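Local structure of transcriptional regulator, TetR family (Agrobacterium tumefaciens, 2G7S) at residues R18-Y26 with H101-E112; S53-R64 with P117-H127. The protein probably acts as a dimeric transcriptional regulator of the TetR family, binding operator DNA through its N-terminal helix-turn-helix domain and responding to a ligand in its C-terminal domain. All blocks are in the same frame, centred on the assembly; numbering follows the deposited sequence.

Contact 1: residues R18-Y26 with H101-E112; sequences RTLIIRGGY and HPFCVCALLASE
Ile22 and Val105 meet at the apolar centre, where CG2 of Val105 lies 3.5 Å from CG1 of Ile22. The other branch of Ile22, CG2, rests against the backbone and CB of Phe103 and the ring of Pro102. Leu108 packs against the backbone of Ile21 to Gly25: its CD1 touches the carbonyl oxygens of Ile21 and Ile22, its CD2 the backbone of Gly25. The oxygen of Ile22 is also bonded to Arg173. Leu109 sends CD2 against Ile21 CD1 and Tyr26 CB.

Farther out, Ile22 CD1 sits over one face of the His101 ring in a CH-pi contact, 3.8 Å from the centroid. With CG of His101 anti to its carbonyl carbon (chi1 -70°), the ring crosses Ile22 and brings NE2 to Thr19 OG1 at 3.2 Å, a hydrogen bond at the ring edge. A water links His101 ND1, weakly, to Arg18 NH1, whose salt bridge goes to Glu66.

At the other end, Tyr26 N donates to the syn lone pair of Glu112 OE1 at 2.8 Å, almost straight at 176°. Glu112 OE2 faces Gly25 CA, 3.5 Å away, beside the turn that Gly25 makes with positive phi. This is the TetR-family domain junction, the first helix of the DNA-binding domain docked on a short helix of the C-terminal domain.

Contact 2: residues S53-R64 with P117-H127; sequences SDLVCKLVSQYR and PETVVLEVRAH
Val56 and Val120 make the apolar part of this contact together with Cys57 and Val60. CG1 of Val56 meets CG1 of Val120 at 3.9 Å, while the other Val120 branch, CG2, lies against Cys57 SG and the carbonyl oxygen of Ser53. Val60 CG1 packs on Glu123 CB at 3.6 Å, the two side chains running past each other in opposite directions. Near the start of helix 118-144, Ser53 CB abuts the ring of Pro117, the N-cap residue. Cys57 SG comes within 3.4 Å of Thr119 OG1.

The two helix segments run nearly parallel, 9° apart with axes 9.0 Å from each other, and Glu123 fits as a knob into the hole formed by Cys57, Val60, Ser61 and Arg64. Helix 52-77 is the long helix that, in TetR-family proteins, connects the helix-turn-helix domain to the C-terminal domain; here it lies alongside a helix of the latter.

Charge and aromatic groups gather toward the C-terminal ends of the two segments. Glu123 bends at chi2 (-76°), which turns its carboxylate back toward helix 52-77, and in the conformer of Arg64 described here OE1 meets the guanidinium edge through NH1 at 3.3 Å, a salt bridge with a weak hydrogen bond. One face of that guanidinium, in the same conformer, lies over Ala126 and the backbone N of His127. The rings of Tyr63 and His127 meet obliquely, with Tyr63 CE2 above one His127 face, 4.2 Å from CE1.

Two waters bridge the helices. One joins Ser53 OG, which is also bonded to Ser51, to Thr119 OG1; the other connects Ser61 OG with Glu123 OE1, to which it donates at 2.9 Å.

How the contacts relate
Contacts 1 and 2 lie about 11 Å apart, centre to centre, and both join the DNA-binding and C-terminal parts of the chain. Their segments alternate along the sequence. Arg18 NH2 and Gln62 OE1, 3.2 Å apart, probably form a hydrogen bond between them. Tyr26 reaches from contact 1 to the start of contact 2, its OH 3.4 Å from Pro117 CG, and Leu109 packs on both Val60 and Val124. Beyond them lies the second subunit: Ala110 packs on Leu170 of that chain, and Arg125 NH1 donates a hydrogen bond to the carbonyl oxygen of its Arg173. Both contacts lie at the junction through which, in TetR-family proteins, ligand binding is generally relayed to the DNA-binding domain; no ligand is present here.

Contact 1: residues R18-Y26 with H101-E112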
loop_
_atom_site.group_PDB
_atom_site.type_symbol
_atom_site.label_atom_id
_atom_site.label_comp_id
_atom_site.label_asym_id
_atom_site.label_seq_id
_atom_site.Cartn_x
_atom_site.Cartn_y
_atom_site.Cartn_z
ATOM N N ARG A 18 -18.271 3.307 1.868
ATOM C CA ARG A 18 -16.997 3.919 1.366
ATOM C C ARG A 18 -16.165 4.373 2.587
ATOM O O ARG A 18 -14.945 4.135 2.643
ATOM C CB ARG A 18 -17.290 5.081 0.451
ATOM C CG ARG A 18 -15.936 5.438 -0.191
ATOM C CD ARG A 18 -15.755 6.542 -1.094
ATOM N NE ARG A 18 -16.755 6.620 -2.113
ATOM C CZ ARG A 18 -16.761 7.605 -3.039
ATOM N NH1 ARG A 18 -15.786 8.522 -3.007
ATOM N NH2 ARG A 18 -17.759 7.667 -3.936
ATOM N N THR A 19 -16.784 5.057 3.548
ATOM C CA THR A 19 -16.007 5.517 4.685
ATOM C C THR A 19 -15.434 4.338 5.461
ATOM O O THR A 19 -14.267 4.350 5.850
ATOM C CB THR A 19 -16.937 6.368 5.575
ATOM O OG1 THR A 19 -17.374 7.474 4.790
ATOM C CG2 THR A 19 -16.243 6.849 6.819
ATOM N N LEU A 20 -16.225 3.271 5.624
ATOM C CA LEU A 20 -15.729 2.110 6.384
ATOM C C LEU A 20 -14.580 1.404 5.640
ATOM O O LEU A 20 -13.623 0.937 6.254
ATOM C CB LEU A 20 -16.856 1.074 6.713
ATOM C CG LEU A 20 -18.043 1.701 7.525
ATOM C CD1 LEU A 20 -19.088 0.619 7.700
ATOM C CD2 LEU A 20 -17.500 2.209 8.887
ATOM N N ILE A 21 -14.718 1.260 4.308
ATOM C CA ILE A 21 -13.725 0.529 3.565
ATOM C C ILE A 21 -12.364 1.273 3.568
ATOM O O ILE A 21 -11.282 0.615 3.525
ATOM C CB ILE A 21 -14.234 0.202 2.163
ATOM C CG1 ILE A 21 -13.827 -1.146 1.681
ATOM C CG2 ILE A 21 -14.174 1.391 1.256
ATOM C CD1 ILE A 21 -14.571 -1.644 0.427
ATOM N N ILE A 22 -12.402 2.612 3.627
ATOM C CA ILE A 22 -11.156 3.363 3.700
ATOM C C ILE A 22 -10.424 3.178 5.018
ATOM O O ILE A 22 -9.189 3.394 5.114
ATOM C CB ILE A 22 -11.456 4.845 3.307
ATOM C CG1 ILE A 22 -11.794 4.914 1.835
ATOM C CG2 ILE A 22 -10.251 5.749 3.597
ATOM C CD1 ILE A 22 -12.460 6.260 1.496
ATOM N N ARG A 23 -11.137 2.756 6.056
ATOM C CA ARG A 23 -10.461 2.476 7.312
ATOM C C ARG A 23 -9.702 1.167 7.339
ATOM O O ARG A 23 -8.672 1.042 8.000
ATOM C CB ARG A 23 -11.440 2.506 8.485
ATOM C CG ARG A 23 -11.933 3.933 8.814
ATOM C CD ARG A 23 -13.296 3.903 9.435
ATOM N NE ARG A 23 -13.537 2.876 10.450
ATOM C CZ ARG A 23 -14.242 1.767 10.217
ATOM N NH1 ARG A 23 -14.670 1.529 9.007
ATOM N NH2 ARG A 23 -14.510 0.897 11.180
ATOM N N GLY A 24 -10.256 0.142 6.694
ATOM C CA GLY A 24 -9.684 -1.210 6.869
ATOM C C GLY A 24 -9.875 -2.187 5.750
ATOM O O GLY A 24 -9.593 -3.342 6.016
ATOM N N GLY A 25 -10.386 -1.777 4.583
ATOM C CA GLY A 25 -10.546 -2.676 3.470
ATOM C C GLY A 25 -11.814 -3.530 3.515
ATOM O O GLY A 25 -12.706 -3.396 4.375
ATOM N N TYR A 26 -11.852 -4.468 2.591
ATOM C CA TYR A 26 -13.068 -5.203 2.278
ATOM C C TYR A 26 -13.634 -5.942 3.494
ATOM O O TYR A 26 -14.850 -6.053 3.669
ATOM C CB TYR A 26 -12.710 -6.226 1.215
ATOM C CG TYR A 26 -13.928 -6.922 0.649
ATOM C CD1 TYR A 26 -14.686 -6.321 -0.356
ATOM C CD2 TYR A 26 -14.301 -8.221 1.088
ATOM C CE1 TYR A 26 -15.822 -6.977 -0.897
ATOM C CE2 TYR A 26 -15.446 -8.858 0.527
ATOM C CZ TYR A 26 -16.196 -8.209 -0.433
ATOM O OH TYR A 26 -17.311 -8.793 -0.968
ATOM N N HIS A 101 -11.561 10.642 4.391
ATOM C CA HIS A 101 -11.167 9.690 3.331
ATOM C C HIS A 101 -9.641 9.895 2.986
ATOM O O HIS A 101 -9.284 10.294 1.904
ATOM C CB HIS A 101 -11.990 9.996 2.073
ATOM C CG HIS A 101 -13.468 9.642 2.175
ATOM N ND1 HIS A 101 -14.323 9.749 1.097
ATOM C CD2 HIS A 101 -14.191 9.059 3.170
ATOM C CE1 HIS A 101 -15.535 9.351 1.456
ATOM N NE2 HIS A 101 -15.488 8.943 2.716
ATOM N N PRO A 102 -8.732 9.641 3.948
ATOM C CA PRO A 102 -7.308 9.906 3.799
ATOM C C PRO A 102 -6.560 8.780 3.073
ATOM O O PRO A 102 -5.350 8.695 3.189
ATOM C CB PRO A 102 -6.811 10.007 5.254
ATOM C CG PRO A 102 -7.672 8.918 5.939
ATOM C CD PRO A 102 -9.052 9.128 5.312
ATOM N N PHE A 103 -7.262 7.934 2.331
ATOM C CA PHE A 103 -6.599 6.842 1.607
ATOM C C PHE A 103 -7.454 6.578 0.367
ATOM O O PHE A 103 -8.696 6.684 0.442
ATOM C CB PHE A 103 -6.499 5.580 2.471
ATOM C CG PHE A 103 -5.215 4.762 2.252
ATOM C CD1 PHE A 103 -4.153 4.854 3.115
ATOM C CD2 PHE A 103 -5.122 3.881 1.201
ATOM C CE1 PHE A 103 -3.002 4.105 2.957
ATOM C CE2 PHE A 103 -3.986 3.098 1.048
ATOM C CZ PHE A 103 -2.930 3.228 1.890
ATOM N N CYS A 104 -6.831 6.196 -0.725
ATOM C CA CYS A 104 -7.551 5.823 -1.937
ATOM C C CYS A 104 -8.220 4.433 -1.719
ATOM O O CYS A 104 -7.563 3.479 -1.315
ATOM C CB CYS A 104 -6.528 5.773 -3.061
ATOM S SG CYS A 104 -7.256 5.020 -4.590
ATOM N N VAL A 105 -9.528 4.337 -1.989
ATOM C CA VAL A 105 -10.248 3.068 -1.873
ATOM C C VAL A 105 -9.572 1.993 -2.687
ATOM O O VAL A 105 -9.478 0.835 -2.249
ATOM C CB VAL A 105 -11.686 3.332 -2.468
ATOM C CG1 VAL A 105 -12.423 2.001 -2.714
ATOM C CG2 VAL A 105 -12.509 4.270 -1.578
ATOM N N CYS A 106 -9.142 2.359 -3.912
ATOM C CA CYS A 106 -8.614 1.320 -4.810
ATOM C C CYS A 106 -7.201 0.930 -4.376
ATOM O O CYS A 106 -6.839 -0.247 -4.443
ATOM C CB CYS A 106 -8.605 1.769 -6.245
ATOM S SG CYS A 106 -10.321 1.821 -6.869
ATOM N N ALA A 107 -6.384 1.889 -3.911
ATOM C CA ALA A 107 -5.069 1.505 -3.462
ATOM C C ALA A 107 -5.184 0.546 -2.256
ATOM O O ALA A 107 -4.375 -0.385 -2.084
ATOM C CB ALA A 107 -4.245 2.777 -3.103
ATOM N N LEU A 108 -6.134 0.828 -1.355
ATOM C CA LEU A 108 -6.285 -0.009 -0.186
ATOM C C LEU A 108 -6.729 -1.408 -0.620
ATOM O O LEU A 108 -6.195 -2.424 -0.163
ATOM C CB LEU A 108 -7.276 0.661 0.864
ATOM C CG LEU A 108 -7.000 0.284 2.370
ATOM C CD1 LEU A 108 -7.781 1.206 3.297
ATOM C CD2 LEU A 108 -7.165 -1.143 2.774
ATOM N N LEU A 109 -7.785 -1.461 -1.442
ATOM C CA LEU A 109 -8.273 -2.779 -1.861
ATOM C C LEU A 109 -7.175 -3.540 -2.623
ATOM O O LEU A 109 -7.178 -4.760 -2.569
ATOM C CB LEU A 109 -9.501 -2.628 -2.746
ATOM C CG LEU A 109 -10.778 -2.219 -1.989
ATOM C CD1 LEU A 109 -11.881 -1.803 -2.968
ATOM C CD2 LEU A 109 -11.330 -3.357 -1.077
ATOM N N ALA A 110 -6.321 -2.827 -3.372
ATOM C CA ALA A 110 -5.309 -3.570 -4.121
ATOM C C ALA A 110 -4.435 -4.411 -3.216
ATOM O O ALA A 110 -3.945 -5.450 -3.644
ATOM C CB ALA A 110 -4.442 -2.575 -4.922
ATOM N N SER A 111 -4.215 -3.988 -1.965
ATOM C CA SER A 111 -3.335 -4.768 -1.105
ATOM C C SER A 111 -3.975 -6.066 -0.686
ATOM O O SER A 111 -3.300 -6.908 -0.088
ATOM C CB SER A 111 -3.013 -4.001 0.162
ATOM O OG SER A 111 -4.183 -3.863 0.974
ATOM N N GLU A 112 -5.272 -6.189 -0.939
ATOM C CA GLU A 112 -6.010 -7.414 -0.499
ATOM C C GLU A 112 -6.472 -8.261 -1.690
ATOM O O GLU A 112 -7.307 -9.177 -1.518
ATOM C CB GLU A 112 -7.287 -7.013 0.236
ATOM C CG GLU A 112 -7.206 -6.022 1.186
ATOM C CD GLU A 112 -8.567 -5.594 1.768
ATOM O OE1 GLU A 112 -9.562 -5.167 1.139
ATOM O OE2 GLU A 112 -8.484 -5.438 2.935
HETATM O O HOH W 1 -13.407 8.547 -1.212
HETATM O O HOH W 2 -10.002 -5.955 5.008
#

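Contact 2: residues S53-R64 with P117-H127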
loop_
_atom_site.group_PDB
_atom_site.type_symbol
_atom_site.label_atom_id
_atom_site.label_comp_id
_atom_site.label_asym_id
_atom_site.label_seq_id
_atom_site.Cartn_x
_atom_site.Cartn_y
_atom_site.Cartn_z
ATOM N N SER A 53 -20.272 -8.289 -2.442
ATOM C CA SER A 53 -19.390 -8.040 -3.608
ATOM C C SER A 53 -20.049 -7.028 -4.515
ATOM O O SER A 53 -19.336 -6.171 -5.082
ATOM C CB SER A 53 -19.051 -9.310 -4.342
ATOM O OG SER A 53 -20.152 -9.889 -4.926
ATOM N N ASP A 54 -21.377 -7.161 -4.732
ATOM C CA ASP A 54 -22.006 -6.178 -5.573
ATOM C C ASP A 54 -21.999 -4.760 -4.954
ATOM O O ASP A 54 -21.746 -3.760 -5.661
ATOM C CB ASP A 54 -23.444 -6.592 -5.793
ATOM C CG ASP A 54 -24.197 -5.570 -6.668
ATOM O OD1 ASP A 54 -23.859 -5.517 -7.880
ATOM O OD2 ASP A 54 -25.084 -4.901 -6.125
ATOM N N LEU A 55 -22.233 -4.678 -3.643
ATOM C CA LEU A 55 -22.171 -3.374 -2.989
ATOM C C LEU A 55 -20.794 -2.737 -3.216
ATOM O O LEU A 55 -20.672 -1.541 -3.582
ATOM C CB LEU A 55 -22.424 -3.639 -1.498
ATOM C CG LEU A 55 -22.646 -2.408 -0.663
ATOM C CD1 LEU A 55 -23.373 -2.836 0.701
ATOM C CD2 LEU A 55 -21.373 -1.830 -0.370
ATOM N N VAL A 56 -19.753 -3.543 -3.013
ATOM C CA VAL A 56 -18.396 -2.959 -3.153
ATOM C C VAL A 56 -18.057 -2.672 -4.639
ATOM O O VAL A 56 -17.403 -1.634 -4.916
ATOM C CB VAL A 56 -17.384 -3.881 -2.468
ATOM C CG1 VAL A 56 -15.943 -3.363 -2.712
ATOM C CG2 VAL A 56 -17.706 -3.914 -0.949
ATOM N N CYS A 57 -18.529 -3.490 -5.580
ATOM C CA CYS A 57 -18.292 -3.088 -6.970
ATOM C C CYS A 57 -18.963 -1.769 -7.265
ATOM O O CYS A 57 -18.375 -0.939 -7.976
ATOM C CB CYS A 57 -18.876 -4.136 -7.919
ATOM S SG CYS A 57 -17.880 -5.627 -8.079
ATOM N N LYS A 58 -20.188 -1.574 -6.751
ATOM C CA LYS A 58 -20.892 -0.305 -6.996
ATOM C C LYS A 58 -20.172 0.876 -6.342
ATOM O O LYS A 58 -20.185 1.986 -6.871
ATOM C CB LYS A 58 -22.323 -0.406 -6.475
ATOM C CG LYS A 58 -23.119 -1.356 -7.356
ATOM C CD LYS A 58 -23.529 -0.656 -8.638
ATOM C CE LYS A 58 -24.138 -1.654 -9.631
ATOM N NZ LYS A 58 -24.848 -2.721 -8.939
ATOM N N LEU A 59 -19.654 0.651 -5.143
ATOM C CA LEU A 59 -18.928 1.698 -4.451
ATOM C C LEU A 59 -17.673 2.045 -5.222
ATOM O O LEU A 59 -17.347 3.252 -5.338
ATOM C CB LEU A 59 -18.561 1.073 -3.069
ATOM C CG LEU A 59 -17.726 1.588 -1.958
ATOM C CD1 LEU A 59 -17.915 0.647 -0.741
ATOM C CD2 LEU A 59 -16.316 1.877 -2.323
ATOM N N VAL A 60 -16.914 1.020 -5.666
ATOM C CA VAL A 60 -15.651 1.328 -6.360
ATOM C C VAL A 60 -15.967 1.982 -7.704
ATOM O O VAL A 60 -15.254 2.918 -8.094
ATOM C CB VAL A 60 -14.829 0.076 -6.557
ATOM C CG1 VAL A 60 -13.640 0.350 -7.412
ATOM C CG2 VAL A 60 -14.416 -0.511 -5.158
ATOM N N SER A 61 -17.020 1.508 -8.434
ATOM C CA SER A 61 -17.329 2.164 -9.730
ATOM C C SER A 61 -17.645 3.671 -9.502
ATOM O O SER A 61 -17.153 4.549 -10.263
ATOM C CB SER A 61 -18.567 1.464 -10.344
ATOM O OG SER A 61 -18.918 2.097 -11.530
ATOM N N GLN A 62 -18.365 3.991 -8.429
ATOM C CA GLN A 62 -18.727 5.407 -8.154
ATOM C C GLN A 62 -17.442 6.162 -7.754
ATOM O O GLN A 62 -17.258 7.355 -8.117
ATOM C CB GLN A 62 -19.702 5.435 -6.972
ATOM C CG GLN A 62 -20.127 6.836 -6.489
ATOM C CD GLN A 62 -21.057 6.647 -5.299
ATOM O OE1 GLN A 62 -20.628 6.364 -4.160
ATOM N NE2 GLN A 62 -22.339 6.723 -5.566
ATOM N N TYR A 63 -16.580 5.519 -6.960
ATOM C CA TYR A 63 -15.334 6.195 -6.505
ATOM C C TYR A 63 -14.477 6.518 -7.769
ATOM O O TYR A 63 -13.884 7.600 -7.872
ATOM C CB TYR A 63 -14.537 5.217 -5.596
ATOM C CG TYR A 63 -13.147 5.724 -5.379
ATOM C CD1 TYR A 63 -12.900 6.712 -4.390
ATOM C CD2 TYR A 63 -12.062 5.205 -6.122
ATOM C CE1 TYR A 63 -11.602 7.177 -4.181
ATOM C CE2 TYR A 63 -10.719 5.649 -5.863
ATOM C CZ TYR A 63 -10.528 6.644 -4.920
ATOM O OH TYR A 63 -9.251 7.175 -4.652
ATOM N N ARG A 64 -14.375 5.576 -8.695
ATOM C CA ARG A 64 -13.568 5.818 -9.877
ATOM C C ARG A 64 -14.211 6.953 -10.679
ATOM O O ARG A 64 -13.513 7.890 -11.096
ATOM C CB ARG A 64 -13.453 4.577 -10.703
ATOM C CG ARG A 64 -12.586 3.545 -10.004
ATOM C CD ARG A 64 -12.628 2.265 -10.856
ATOM N NE ARG A 64 -11.992 2.533 -12.145
ATOM C CZ ARG A 64 -12.241 1.857 -13.270
ATOM N NH1 ARG A 64 -13.119 0.831 -13.312
ATOM N NH2 ARG A 64 -11.609 2.218 -14.394
ATOM N N PRO A 117 -13.380 -10.700 -4.055
ATOM C CA PRO A 117 -14.120 -11.221 -5.186
ATOM C C PRO A 117 -13.534 -10.808 -6.536
ATOM O O PRO A 117 -13.112 -9.638 -6.686
ATOM C CB PRO A 117 -15.535 -10.607 -5.000
ATOM C CG PRO A 117 -15.631 -10.189 -3.521
ATOM C CD PRO A 117 -14.151 -9.812 -3.157
ATOM N N GLU A 118 -13.558 -11.706 -7.506
ATOM C CA GLU A 118 -12.984 -11.371 -8.809
ATOM C C GLU A 118 -13.652 -10.118 -9.401
ATOM O O GLU A 118 -12.974 -9.325 -10.100
ATOM C CB GLU A 118 -13.183 -12.481 -9.800
ATOM C CG GLU A 118 -12.451 -13.751 -9.391
ATOM C CD GLU A 118 -12.659 -14.909 -10.376
ATOM O OE1 GLU A 118 -13.568 -14.887 -11.230
ATOM O OE2 GLU A 118 -11.905 -15.907 -10.202
ATOM N N THR A 119 -14.964 -9.942 -9.180
ATOM C CA THR A 119 -15.614 -8.768 -9.786
ATOM C C THR A 119 -15.084 -7.456 -9.187
ATOM O O THR A 119 -14.934 -6.430 -9.918
ATOM C CB THR A 119 -17.118 -8.800 -9.609
ATOM O OG1 THR A 119 -17.382 -9.017 -8.220
ATOM C CG2 THR A 119 -17.729 -10.001 -10.451
ATOM N N VAL A 120 -14.756 -7.474 -7.895
ATOM C CA VAL A 120 -14.144 -6.300 -7.258
ATOM C C VAL A 120 -12.743 -6.070 -7.785
ATOM O O VAL A 120 -12.356 -4.905 -8.034
ATOM C CB VAL A 120 -14.162 -6.471 -5.705
ATOM C CG1 VAL A 120 -13.472 -5.257 -5.038
ATOM C CG2 VAL A 120 -15.613 -6.599 -5.237
ATOM N N VAL A 121 -12.001 -7.167 -7.943
ATOM C CA VAL A 121 -10.625 -7.033 -8.470
ATOM C C VAL A 121 -10.624 -6.335 -9.837
ATOM O O VAL A 121 -9.770 -5.499 -10.122
ATOM C CB VAL A 121 -9.947 -8.413 -8.557
ATOM C CG1 VAL A 121 -8.545 -8.326 -9.233
ATOM C CG2 VAL A 121 -9.853 -8.992 -7.143
ATOM N N LEU A 122 -11.633 -6.654 -10.680
ATOM C CA LEU A 122 -11.692 -6.019 -12.002
ATOM C C LEU A 122 -11.785 -4.494 -11.825
ATOM O O LEU A 122 -11.115 -3.743 -12.569
ATOM C CB LEU A 122 -12.930 -6.530 -12.793
ATOM C CG LEU A 122 -12.883 -7.957 -13.231
ATOM C CD1 LEU A 122 -14.298 -8.271 -13.903
ATOM C CD2 LEU A 122 -11.761 -8.166 -14.242
ATOM N N GLU A 123 -12.658 -4.037 -10.920
ATOM C CA GLU A 123 -12.830 -2.594 -10.733
ATOM C C GLU A 123 -11.552 -1.930 -10.186
ATOM O O GLU A 123 -11.140 -0.833 -10.635
ATOM C CB GLU A 123 -13.984 -2.326 -9.759
ATOM C CG GLU A 123 -15.378 -2.640 -10.342
ATOM C CD GLU A 123 -15.880 -1.596 -11.330
ATOM O OE1 GLU A 123 -15.391 -0.458 -11.292
ATOM O OE2 GLU A 123 -16.800 -1.942 -12.119
ATOM N N VAL A 124 -10.913 -2.617 -9.268
ATOM C CA VAL A 124 -9.671 -2.050 -8.660
ATOM C C VAL A 124 -8.587 -1.945 -9.732
ATOM O O VAL A 124 -7.892 -0.906 -9.846
ATOM C CB VAL A 124 -9.210 -2.931 -7.491
ATOM C CG1 VAL A 124 -7.842 -2.490 -6.976
ATOM C CG2 VAL A 124 -10.277 -2.835 -6.366
ATOM N N ARG A 125 -8.392 -2.999 -10.510
ATOM C CA ARG A 125 -7.324 -2.950 -11.521
ATOM C C ARG A 125 -7.638 -1.903 -12.550
ATOM O O ARG A 125 -6.696 -1.257 -13.051
ATOM C CB ARG A 125 -7.107 -4.354 -12.136
ATOM C CG ARG A 125 -6.438 -5.335 -11.186
ATOM C CD ARG A 125 -6.235 -6.735 -11.753
ATOM N NE ARG A 125 -5.286 -7.427 -10.858
ATOM C CZ ARG A 125 -5.150 -8.753 -10.697
ATOM N NH1 ARG A 125 -4.204 -9.222 -9.928
ATOM N NH2 ARG A 125 -6.063 -9.585 -11.235
ATOM N N ALA A 126 -8.908 -1.688 -12.883
ATOM C CA ALA A 126 -9.283 -0.676 -13.869
ATOM C C ALA A 126 -8.894 0.724 -13.377
ATOM O O ALA A 126 -8.506 1.594 -14.201
ATOM C CB ALA A 126 -10.773 -0.765 -14.179
ATOM N N HIS A 127 -9.019 0.971 -12.069
ATOM C CA HIS A 127 -8.588 2.279 -11.572
ATOM C C HIS A 127 -7.058 2.438 -11.770
ATOM O O HIS A 127 -6.591 3.495 -12.157
ATOM C CB HIS A 127 -8.867 2.364 -10.098
ATOM C CG HIS A 127 -8.260 3.572 -9.473
ATOM N ND1 HIS A 127 -8.765 4.841 -9.657
ATOM C CD2 HIS A 127 -7.139 3.702 -8.704
ATOM C CE1 HIS A 127 -8.000 5.705 -9.006
ATOM N NE2 HIS A 127 -6.987 5.047 -8.436
HETATM O O HOH W 3 -20.137 -9.037 -7.672
HETATM O O HOH W 4 -16.822 1.303 -13.176
#